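TagI restriction endonuclease (Thermocrispum agreste, PDB 6GHS) probably cleaves DNA that carries modified cytosines such as 5-methylcytosine or 5-hydroxymethylcytosine, combining an SRA domain with an HNH nuclease domain. Local coordinates at residues A[94-98]-A[130-134]; A[99-103]-A[161-165]; A[3-8]-A[102-106]. One frame throughout, in Å; residues are numbered along the deposited sequence.

How the contacts relate
The three contacts touch one another pairwise around the C-terminal end of helix 89-100. Contact 1 seats the helix on strand 122-137; contact 2, its centre about 11 Å away, packs the turn after the helix against 161-165. S97 O and L102 N, 2.8 Å apart and probably hydrogen-bonded, join the two. Contact 3 shares L102 and P103 with contact 2 (centres about 10 Å apart), and D165 N probably bonds to F7 O at 3.2 Å. Contacts 1 and 3 meet where V130 CG2 packs on V104 CG2 at 3.6 Å. The V163 side chain of contact 2 lies about 11 Å from the bound sodium ion; the zinc ion is held by C210, C213, C250 and D253.

Contact 1: A[94-98]-A[130-134]; sequences LVRSQ and VVAHW
H133 ND1 donates to OE1 of Q98 at 2.8 Å, with an N-H...O angle of 148°. The bond is bent: OE1 lies somewhat out of the imidazole plane, and ND1 is tilted from the plane of the amide. H133 CG sits between its backbone N and carbonyl carbon (chi1 68°), which turns the ring toward the helix. V95 CG2 then lies over one ring face, 3.8 Å from the centroid and 12° off the normal, a CH-pi contact. With NE2 bonded to D220, the ring is fixed from both nitrogens as well as from above. The other end of the Q98 amide, NE2, bonds to N259 of the second subunit.

V130 wedges against the helix. Its CG1 meets Q98 CB at 3.6 Å, and its CG2 meets L94 CD2 at 3.9 Å. A water 2.9 Å from Q98 O and 2.7 Å from V130 O can donate to either, though nearby acceptors outnumber its protons.

The axes of segments 94-98 and 130-134, parts of helix 89-100 and strand 122-137, approach to 7.6 Å within the SRA domain; F149 of strand 145-153 packs on L94, V95 and H133, while V104 of strand 104-109 backs S97 and V130.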
loop_
_atom_site.group_PDB
_atom_site.type_symbol
_atom_site.label_atom_id
_atom_site.label_comp_id
_atom_site.label_asym_id
_atom_site.label_seq_id
_atom_site.Cartn_x
_atom_site.Cartn_y
_atom_site.Cartn_z
ATOM N N LEU A 94 15.800 10.172 -4.144
ATOM C CA LEU A 94 15.235 9.571 -2.950
ATOM C C LEU A 94 13.706 9.654 -2.886
ATOM O O LEU A 94 13.073 8.749 -2.355
ATOM C CB LEU A 94 15.834 10.193 -1.689
ATOM C CG LEU A 94 17.034 9.481 -1.086
ATOM C CD1 LEU A 94 17.575 10.341 0.039
ATOM C CD2 LEU A 94 16.653 8.102 -0.565
ATOM N N VAL A 95 13.117 10.725 -3.400
ATOM C CA VAL A 95 11.656 10.828 -3.439
ATOM C C VAL A 95 11.114 9.877 -4.495
ATOM O O VAL A 95 10.090 9.230 -4.296
ATOM C CB VAL A 95 11.160 12.252 -3.771
ATOM C CG1 VAL A 95 9.635 12.279 -3.860
ATOM C CG2 VAL A 95 11.656 13.254 -2.729
ATOM N N ARG A 96 11.803 9.819 -5.625
ATOM C CA ARG A 96 11.431 8.935 -6.707
ATOM C C ARG A 96 11.541 7.479 -6.265
ATOM O O ARG A 96 10.787 6.654 -6.730
ATOM C CB ARG A 96 12.305 9.230 -7.929
ATOM C CG ARG A 96 12.090 8.371 -9.157
ATOM C CD ARG A 96 10.654 8.373 -9.643
ATOM N NE ARG A 96 10.160 9.685 -10.057
ATOM C CZ ARG A 96 8.876 9.955 -10.324
ATOM N NH1 ARG A 96 7.935 9.009 -10.216
ATOM N NH2 ARG A 96 8.516 11.184 -10.696
ATOM N N SER A 97 12.463 7.161 -5.362
ATOM C CA SER A 97 12.519 5.815 -4.781
ATOM C C SER A 97 11.293 5.523 -3.937
ATOM O O SER A 97 10.724 4.438 -4.022
ATOM C CB SER A 97 13.784 5.613 -3.936
ATOM O OG SER A 97 14.876 5.243 -4.756
ATOM N N GLN A 98 10.913 6.495 -3.117
ATOM C CA GLN A 98 9.720 6.417 -2.282
ATOM C C GLN A 98 8.482 6.158 -3.144
ATOM O O GLN A 98 7.718 5.237 -2.867
ATOM C CB GLN A 98 9.556 7.721 -1.498
ATOM C CG GLN A 98 8.442 7.725 -0.460
ATOM C CD GLN A 98 7.635 9.020 -0.457
ATOM O OE1 GLN A 98 8.095 10.060 0.024
ATOM N NE2 GLN A 98 6.418 8.953 -0.987
ATOM N N VAL A 130 11.879 3.737 1.483
ATOM C CA VAL A 130 11.643 5.153 1.782
ATOM C C VAL A 130 10.128 5.308 1.877
ATOM O O VAL A 130 9.399 4.891 0.970
ATOM C CB VAL A 130 12.203 6.085 0.691
ATOM C CG1 VAL A 130 12.084 7.541 1.126
ATOM C CG2 VAL A 130 13.653 5.730 0.383
ATOM N N VAL A 131 9.657 5.899 2.969
ATOM C CA VAL A 131 8.228 5.946 3.265
ATOM C C VAL A 131 7.630 7.345 3.113
ATOM O O VAL A 131 6.536 7.490 2.565
ATOM C CB VAL A 131 7.953 5.369 4.665
ATOM C CG1 VAL A 131 6.510 5.628 5.099
ATOM C CG2 VAL A 131 8.261 3.876 4.671
ATOM N N ALA A 132 8.324 8.363 3.608
ATOM C CA ALA A 132 7.845 9.738 3.482
ATOM C C ALA A 132 8.998 10.699 3.390
ATOM O O ALA A 132 10.131 10.330 3.691
ATOM C CB ALA A 132 6.977 10.100 4.674
ATOM N N HIS A 133 8.699 11.929 2.976
ATOM C CA HIS A 133 9.686 13.004 2.971
ATOM C C HIS A 133 9.069 14.348 3.322
ATOM O O HIS A 133 7.885 14.562 3.135
ATOM C CB HIS A 133 10.357 13.096 1.613
ATOM C CG HIS A 133 9.444 13.567 0.534
ATOM N ND1 HIS A 133 8.804 12.701 -0.324
ATOM C CD2 HIS A 133 9.043 14.812 0.183
ATOM C CE1 HIS A 133 8.058 13.394 -1.169
ATOM N NE2 HIS A 133 8.189 14.677 -0.885
ATOM N N TRP A 134 9.889 15.256 3.822
ATOM C CA TRP A 134 9.420 16.578 4.211
ATOM C C TRP A 134 10.581 17.541 4.264
ATOM O O TRP A 134 11.731 17.152 4.057
ATOM C CB TRP A 134 8.760 16.513 5.589
ATOM C CG TRP A 134 9.686 15.982 6.615
ATOM C CD1 TRP A 134 10.554 16.692 7.395
ATOM C CD2 TRP A 134 9.876 14.610 6.949
ATOM N NE1 TRP A 134 11.263 15.843 8.207
ATOM C CE2 TRP A 134 10.865 14.559 7.954
ATOM C CE3 TRP A 134 9.298 13.414 6.499
ATOM C CZ2 TRP A 134 11.291 13.364 8.516
ATOM C CZ3 TRP A 134 9.723 12.222 7.058
ATOM C CH2 TRP A 134 10.713 12.205 8.058
HETATM O O HOH W 1 11.433 3.117 -1.154
HETATM O O HOH W 2 8.350 3.242 -0.868
#

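Contact 2: A[99-103]-A[161-165]; sequences LEGLP and GVVVD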
loop_
_atom_site.group_PDB
_atom_site.type_symbol
_atom_site.label_atom_id
_atom_site.label_comp_id
_atom_site.label_asym_id
_atom_site.label_seq_id
_atom_site.Cartn_x
_atom_site.Cartn_y
_atom_site.Cartn_z
ATOM N N LEU A 99 8.309 6.939 -4.205
ATOM C CA LEU A 99 7.131 6.806 -5.064
ATOM C C LEU A 99 7.065 5.502 -5.874
ATOM O O LEU A 99 5.997 4.888 -5.970
ATOM C CB LEU A 99 7.031 7.984 -6.025
ATOM C CG LEU A 99 6.841 9.358 -5.386
ATOM C CD1 LEU A 99 6.761 10.405 -6.494
ATOM C CD2 LEU A 99 5.624 9.440 -4.470
ATOM N N GLU A 100 8.183 5.090 -6.470
ATOM C CA GLU A 100 8.238 3.829 -7.220
ATOM C C GLU A 100 8.371 2.617 -6.313
ATOM O O GLU A 100 8.297 1.483 -6.808
ATOM C CB GLU A 100 9.414 3.812 -8.191
ATOM C CG GLU A 100 9.433 4.931 -9.212
ATOM C CD GLU A 100 8.167 5.004 -10.003
ATOM O OE1 GLU A 100 7.698 3.935 -10.448
ATOM O OE2 GLU A 100 7.654 6.131 -10.150
ATOM N N GLY A 101 8.587 2.842 -5.012
ATOM C CA GLY A 101 8.763 1.760 -4.058
ATOM C C GLY A 101 10.039 0.988 -4.337
ATOM O O GLY A 101 10.023 -0.239 -4.370
ATOM N N LEU A 102 11.135 1.713 -4.564
ATOM C CA LEU A 102 12.421 1.107 -4.878
ATOM C C LEU A 102 13.194 1.035 -3.601
ATOM O O LEU A 102 13.297 2.042 -2.919
ATOM C CB LEU A 102 13.199 1.947 -5.875
ATOM C CG LEU A 102 12.605 1.921 -7.286
ATOM C CD1 LEU A 102 13.037 3.149 -8.076
ATOM C CD2 LEU A 102 12.989 0.656 -8.043
ATOM N N PRO A 103 13.757 -0.143 -3.274
ATOM C CA PRO A 103 14.509 -0.302 -2.032
ATOM C C PRO A 103 15.863 0.377 -2.116
ATOM O O PRO A 103 16.430 0.486 -3.204
ATOM C CB PRO A 103 14.681 -1.809 -1.932
ATOM C CG PRO A 103 14.750 -2.255 -3.348
ATOM C CD PRO A 103 13.841 -1.352 -4.115
ATOM N N GLY A 161 6.174 -4.620 -0.662
ATOM C CA GLY A 161 5.707 -4.209 -1.995
ATOM C C GLY A 161 6.774 -3.656 -2.926
ATOM O O GLY A 161 6.455 -3.014 -3.932
ATOM N N VAL A 162 8.038 -3.926 -2.609
ATOM C CA VAL A 162 9.161 -3.347 -3.353
ATOM C C VAL A 162 9.432 -4.030 -4.693
ATOM O O VAL A 162 9.029 -5.173 -4.929
ATOM C CB VAL A 162 10.470 -3.282 -2.510
ATOM C CG1 VAL A 162 10.270 -2.380 -1.296
ATOM C CG2 VAL A 162 10.981 -4.667 -2.100
ATOM N N VAL A 163 10.134 -3.295 -5.550
ATOM C CA VAL A 163 10.529 -3.754 -6.874
ATOM C C VAL A 163 12.058 -3.662 -6.979
ATOM O O VAL A 163 12.645 -2.652 -6.594
ATOM C CB VAL A 163 9.815 -2.961 -8.001
ATOM C CG1 VAL A 163 8.327 -3.244 -7.985
ATOM C CG2 VAL A 163 10.026 -1.459 -7.895
ATOM N N VAL A 164 12.696 -4.724 -7.479
ATOM C CA VAL A 164 14.165 -4.807 -7.563
ATOM C C VAL A 164 14.616 -5.114 -8.993
ATOM O O VAL A 164 13.836 -5.644 -9.792
ATOM C CB VAL A 164 14.740 -5.856 -6.576
ATOM C CG1 VAL A 164 14.225 -5.604 -5.162
ATOM C CG2 VAL A 164 14.430 -7.286 -7.025
ATOM N N ASP A 165 15.878 -4.793 -9.296
ATOM C CA ASP A 165 16.410 -4.901 -10.665
ATOM C C ASP A 165 16.661 -6.343 -11.108
ATOM O O ASP A 165 16.221 -6.729 -12.196
ATOM C CB ASP A 165 17.680 -4.050 -10.857
ATOM C CG ASP A 165 17.428 -2.790 -11.676
ATOM O OD1 ASP A 165 16.625 -2.826 -12.640
ATOM O OD2 ASP A 165 18.055 -1.758 -11.371
#
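The G101 peptide turns its carbonyl oxygen to 161-165, and V163 N meets that oxygen nearly in line with the C=O bond: the distance from V163 N to G101 O is 3.3 Å, the N-H...O angle 154° and the C=O...N angle 160°. The same oxygen has V162 CA at 3.4 Å in a CA-H...O contact, so two successive residues of 161-165 close on one carbonyl.

The pyrrolidine ring of P103 presents its CG and CD atoms to the valines. CD faces V163 O and V162 CB, while CG meets V164 CG1 at 3.8 Å, the two side chains crossing at about a right angle. An alanine in place of P103 would lack CG and CD, which would probably open a gap beside V164 CG1 and let the L102-P103 backbone turn more freely.

L102 directs its CB away from 161-165, yet CG stands anti to the carbonyl carbon (chi1 -71°) and CD2 returns to V163 CG2 at 3.6 Å. V163 CG2 also lies 3.6 Å from E100 O.

G101 has positive phi and is the C-prime residue of a Schellman motif, with L102 N bonded to S97 O and G101 N to Q98 O, that ends helix 89-100 and releases the chain toward strand 104-109. V164 pairs through its backbone with R194 and A196; the weakly bonded strand 163-164 runs parallel to 194-195, which leads directly into helix 196-206, and A196 packs on both L102 and V163.

Contact 3: A[3-8]-A[102-106]; sequences YKRTFG and LPVRV
Hydrogen bonds centre on the R105 guanidinium, whose NH1 donates to two carbonyls of the N-terminal segment. NH1 reaches T6 O in a nearly straight bond (175° at the hydrogen), its 2.5 Å shorter than usual and not reliable at this resolution, and G8 O at 2.9 Å. Both oxygens lie close to the guanidinium plane. The arginine chain is extended through chi2 and bends at chi3 (-62°), which carries NH1 between the two acceptors. Water 3 adds a bridge, accepting from G8 N (3.1 Å) and donating to P103 O (2.7 Å).

D47 takes salt bridges from both R105 NH2 and R5 NH1, and a hydrogen bond with Y3 OH. Y3 OH also lies 3.2 Å from R105 NH2, at an angle too poor for a bond.

R105 belongs to strand 104-109, which is flanked by strands 45-51 and 122-137 in the mixed sheet of the SRA domain, so residues 3-8 are tied to that sheet.

Apolar packing is carried by F7. L102 CD2 stands over one ring face, 4.1 Å from the centroid and 15° off the normal, a CH-pi contact, and F7 CB packs on P103 CD at 4.4 Å. The polar neighbour of this ring is P103 O, at its edge and in plane.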
loop_
_atom_site.group_PDB
_atom_site.type_symbol
_atom_site.label_atom_id
_atom_site.label_comp_id
_atom_site.label_asym_id
_atom_site.label_seq_id
_atom_site.Cartn_x
_atom_site.Cartn_y
_atom_site.Cartn_z
ATOM N N TYR A 3 30.201 2.499 -13.076
ATOM C CA TYR A 3 29.108 2.187 -12.147
ATOM C C TYR A 3 27.776 2.017 -12.885
ATOM O O TYR A 3 27.433 2.815 -13.752
ATOM C CB TYR A 3 28.961 3.290 -11.106
ATOM C CG TYR A 3 27.943 2.989 -10.036
ATOM C CD1 TYR A 3 28.233 2.085 -9.027
ATOM C CD2 TYR A 3 26.690 3.611 -10.024
ATOM C CE1 TYR A 3 27.306 1.794 -8.036
ATOM C CE2 TYR A 3 25.754 3.328 -9.029
ATOM C CZ TYR A 3 26.072 2.421 -8.030
ATOM O OH TYR A 3 25.193 2.106 -7.022
ATOM N N LYS A 4 27.046 0.970 -12.510
ATOM C CA LYS A 4 25.708 0.667 -13.019
ATOM C C LYS A 4 24.742 0.784 -11.817
ATOM O O LYS A 4 24.890 0.063 -10.824
ATOM C CB LYS A 4 25.723 -0.744 -13.639
ATOM C CG LYS A 4 24.380 -1.387 -14.004
ATOM C CD LYS A 4 23.800 -0.931 -15.348
ATOM C CE LYS A 4 22.836 -1.971 -15.940
ATOM N NZ LYS A 4 21.763 -2.419 -15.000
ATOM N N ARG A 5 23.778 1.708 -11.906
ATOM C CA ARG A 5 22.837 1.963 -10.808
ATOM C C ARG A 5 21.830 0.840 -10.722
ATOM O O ARG A 5 21.115 0.557 -11.681
ATOM C CB ARG A 5 22.099 3.296 -10.974
ATOM C CG ARG A 5 21.497 3.780 -9.664
ATOM C CD ARG A 5 20.927 5.183 -9.731
ATOM N NE ARG A 5 21.924 6.166 -10.158
ATOM C CZ ARG A 5 22.919 6.636 -9.409
ATOM N NH1 ARG A 5 23.099 6.221 -8.159
ATOM N NH2 ARG A 5 23.761 7.535 -9.919
ATOM N N THR A 6 21.774 0.206 -9.563
ATOM C CA THR A 6 21.070 -1.054 -9.446
ATOM C C THR A 6 20.431 -1.169 -8.085
ATOM O O THR A 6 21.076 -0.944 -7.068
ATOM C CB THR A 6 22.017 -2.232 -9.757
ATOM O OG1 THR A 6 22.249 -2.264 -11.172
ATOM C CG2 THR A 6 21.426 -3.580 -9.330
ATOM N N PHE A 7 19.152 -1.528 -8.097
ATOM C CA PHE A 7 18.345 -1.535 -6.910
ATOM C C PHE A 7 18.255 -2.946 -6.387
ATOM O O PHE A 7 18.035 -3.884 -7.150
ATOM C CB PHE A 7 16.949 -1.007 -7.227
ATOM C CG PHE A 7 16.952 0.369 -7.818
ATOM C CD1 PHE A 7 16.974 1.487 -6.996
ATOM C CD2 PHE A 7 16.956 0.546 -9.203
ATOM C CE1 PHE A 7 16.988 2.756 -7.544
ATOM C CE2 PHE A 7 16.971 1.815 -9.758
ATOM C CZ PHE A 7 16.985 2.919 -8.924
ATOM N N GLY A 8 18.413 -3.073 -5.075
ATOM C CA GLY A 8 18.339 -4.347 -4.389
ATOM C C GLY A 8 19.712 -4.748 -3.910
ATOM O O GLY A 8 20.646 -3.937 -3.901
ATOM N N LEU A 102 11.135 1.713 -4.564
ATOM C CA LEU A 102 12.421 1.107 -4.878
ATOM C C LEU A 102 13.194 1.035 -3.601
ATOM O O LEU A 102 13.297 2.042 -2.919
ATOM C CB LEU A 102 13.199 1.947 -5.875
ATOM C CG LEU A 102 12.605 1.921 -7.286
ATOM C CD1 LEU A 102 13.037 3.149 -8.076
ATOM C CD2 LEU A 102 12.989 0.656 -8.043
ATOM N N PRO A 103 13.757 -0.143 -3.274
ATOM C CA PRO A 103 14.509 -0.302 -2.032
ATOM C C PRO A 103 15.863 0.377 -2.116
ATOM O O PRO A 103 16.430 0.486 -3.204
ATOM C CB PRO A 103 14.681 -1.809 -1.932
ATOM C CG PRO A 103 14.750 -2.255 -3.348
ATOM C CD PRO A 103 13.841 -1.352 -4.115
ATOM N N VAL A 104 16.368 0.820 -0.971
ATOM C CA VAL A 104 17.588 1.618 -0.902
ATOM C C VAL A 104 18.593 0.912 -0.008
ATOM O O VAL A 104 18.337 0.743 1.182
ATOM C CB VAL A 104 17.303 3.009 -0.288
ATOM C CG1 VAL A 104 18.597 3.793 -0.075
ATOM C CG2 VAL A 104 16.329 3.791 -1.159
ATOM N N ARG A 105 19.742 0.531 -0.563
ATOM C CA ARG A 105 20.838 0.003 0.255
ATOM C C ARG A 105 21.358 1.047 1.255
ATOM O O ARG A 105 21.950 2.055 0.859
ATOM C CB ARG A 105 22.004 -0.451 -0.628
ATOM C CG ARG A 105 21.724 -1.662 -1.499
ATOM C CD ARG A 105 22.994 -2.123 -2.189
ATOM N NE ARG A 105 23.518 -1.092 -3.084
ATOM C CZ ARG A 105 23.050 -0.831 -4.298
ATOM N NH1 ARG A 105 22.041 -1.534 -4.806
ATOM N NH2 ARG A 105 23.598 0.144 -5.018
ATOM N N VAL A 106 21.142 0.807 2.544
ATOM C CA VAL A 106 21.826 1.586 3.566
ATOM C C VAL A 106 23.197 0.968 3.847
ATOM O O VAL A 106 23.296 -0.223 4.144
ATOM C CB VAL A 106 21.005 1.679 4.859
ATOM C CG1 VAL A 106 21.825 2.292 6.000
ATOM C CG2 VAL A 106 19.750 2.493 4.593
HETATM O O HOH W 3 18.950 -0.283 -3.838
#